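Local coordinates for invasion-associated protein B (Bartonella henselae, PDB 3DTD), which is of unknown molecular function but, as a member of the invasion-associated locus B family, is probably linked to host-cell invasion, at residues L159-L162 and I163-K167. Numbering follows the deposited sequence.
Sequences LNRL and IALQK
Arg161 and Leu165 meet one turn apart on the amphipathic C-terminal helix, residues 155-168, which lies against the seven-stranded antiparallel sheet. The two side chains slant across each other: Leu165 CD2 lies over one guanidinium face of Arg161, 3.8 Å from its plane and offset toward the rim, while Leu165 CD1 comes within 4.0 Å of Arg161 CG and NE. Arginine suits this place because its methylenes and flat face accept a hydrocarbon neighbour, while its N-H groups, at the edge, stay available for an acidic partner. CG of Arg161 stands anti to the backbone N (chi1 -180°), and a bend at chi2 swings the head along the helix over Leu165. On another side, Ile163 CG1 lies against Leu159 O at 3.3 Å. Backbone i to i+4 bonds set this spacing; Leu165 N to Arg161 O measures 2.9 Å. Farther out, Arg161 NE forms a salt bridge with Glu27, which probably fixes the head's rotation. Leu159 and Leu162, both buried, suit the apolar surface at Met47; Leu165 is apolar where it meets Ile34 and the Cys36-Cys45 disulfide. Lys167 curls back so that NZ donates to Ile163 O at 3.2 Å, from above the carbonyl plane.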
loop_
_atom_site.group_PDB
_atom_site.type_symbol
_atom_site.label_atom_id
_atom_site.label_comp_id
_atom_site.label_asym_id
_atom_site.label_seq_id
_atom_site.Cartn_x
_atom_site.Cartn_y
_atom_site.Cartn_z
ATOM N N LEU C 159 10.064 -16.133 -40.882
ATOM C CA LEU C 159 9.607 -17.411 -41.428
ATOM C C LEU C 159 10.766 -18.271 -41.936
ATOM O O LEU C 159 10.745 -19.488 -41.776
ATOM C CB LEU C 159 8.553 -17.200 -42.515
ATOM C CG LEU C 159 7.841 -18.428 -43.086
ATOM C CD1 LEU C 159 7.269 -19.339 -41.999
ATOM C CD2 LEU C 159 6.754 -17.967 -44.020
ATOM N N ASN C 160 11.774 -17.626 -42.522
ATOM C CA ASN C 160 13.026 -18.282 -42.912
ATOM C C ASN C 160 13.770 -18.918 -41.743
ATOM O O ASN C 160 14.352 -19.994 -41.883
ATOM C CB ASN C 160 13.958 -17.292 -43.615
ATOM C CG ASN C 160 13.481 -16.922 -45.002
ATOM O OD1 ASN C 160 12.560 -17.529 -45.532
ATOM N ND2 ASN C 160 14.107 -15.914 -45.596
ATOM N N ARG C 161 13.751 -18.230 -40.603
ATOM C CA ARG C 161 14.304 -18.738 -39.353
ATOM C C ARG C 161 13.495 -19.924 -38.818
ATOM O O ARG C 161 14.072 -20.890 -38.320
ATOM C CB ARG C 161 14.393 -17.606 -38.322
ATOM C CG ARG C 161 14.963 -17.993 -36.959
ATOM C CD ARG C 161 16.362 -18.554 -37.044
ATOM N NE ARG C 161 16.892 -18.837 -35.717
ATOM C CZ ARG C 161 17.844 -19.725 -35.457
ATOM N NH1 ARG C 161 18.383 -20.439 -36.439
ATOM N NH2 ARG C 161 18.249 -19.904 -34.209
ATOM N N LEU C 162 12.172 -19.847 -38.947
ATOM C CA LEU C 162 11.274 -20.942 -38.585
ATOM C C LEU C 162 11.502 -22.203 -39.422
ATOM O O LEU C 162 11.401 -23.320 -38.907
ATOM C CB LEU C 162 9.811 -20.488 -38.677
ATOM C CG LEU C 162 8.963 -20.470 -37.400
ATOM C CD1 LEU C 162 9.596 -19.713 -36.249
ATOM C CD2 LEU C 162 7.578 -19.945 -37.701
ATOM N N ILE C 163 11.812 -22.009 -40.705
ATOM C CA ILE C 163 12.174 -23.099 -41.618
ATOM C C ILE C 163 13.499 -23.730 -41.187
ATOM O O ILE C 163 13.622 -24.953 -41.134
ATOM C CB ILE C 163 12.222 -22.613 -43.099
ATOM C CG1 ILE C 163 10.821 -22.199 -43.571
ATOM C CG2 ILE C 163 12.765 -23.699 -44.030
ATOM C CD1 ILE C 163 10.798 -21.242 -44.745
ATOM N N ALA C 164 14.464 -22.878 -40.851
ATOM C CA ALA C 164 15.785 -23.292 -40.375
ATOM C C ALA C 164 15.761 -24.026 -39.030
ATOM O O ALA C 164 16.580 -24.916 -38.796
ATOM C CB ALA C 164 16.719 -22.087 -40.303
ATOM N N LEU C 165 14.828 -23.651 -38.155
ATOM C CA LEU C 165 14.677 -24.304 -36.853
ATOM C C LEU C 165 14.014 -25.683 -36.952
ATOM O O LEU C 165 14.199 -26.524 -36.070
ATOM C CB LEU C 165 13.921 -23.405 -35.869
ATOM C CG LEU C 165 14.698 -22.231 -35.261
ATOM C CD1 LEU C 165 13.753 -21.136 -34.784
ATOM C CD2 LEU C 165 15.627 -22.683 -34.135
ATOM N N GLN C 166 13.247 -25.903 -38.021
ATOM C CA GLN C 166 12.647 -27.209 -38.306
ATOM C C GLN C 166 13.693 -28.240 -38.715
ATOM O O GLN C 166 13.593 -29.411 -38.344
ATOM C CB GLN C 166 11.584 -27.101 -39.402
ATOM C CG GLN C 166 10.154 -27.000 -38.890
ATOM C CD GLN C 166 9.134 -27.556 -39.875
ATOM O OE1 GLN C 166 9.326 -27.505 -41.093
ATOM N NE2 GLN C 166 8.042 -28.093 -39.345
ATOM N N LYS C 167 14.666 -27.786 -39.482
ATOM C CA LYS C 167 15.777 -28.583 -39.946
ATOM C C LYS C 167 16.730 -28.962 -38.837
ATOM O O LYS C 167 17.343 -29.988 -38.896
ATOM C CB LYS C 167 16.537 -27.806 -41.005
ATOM C CG LYS C 167 16.278 -28.235 -42.422
ATOM C CD LYS C 167 16.056 -27.068 -43.349
ATOM C CE LYS C 167 14.830 -27.280 -44.268
ATOM N NZ LYS C 167 13.469 -26.997 -43.656
#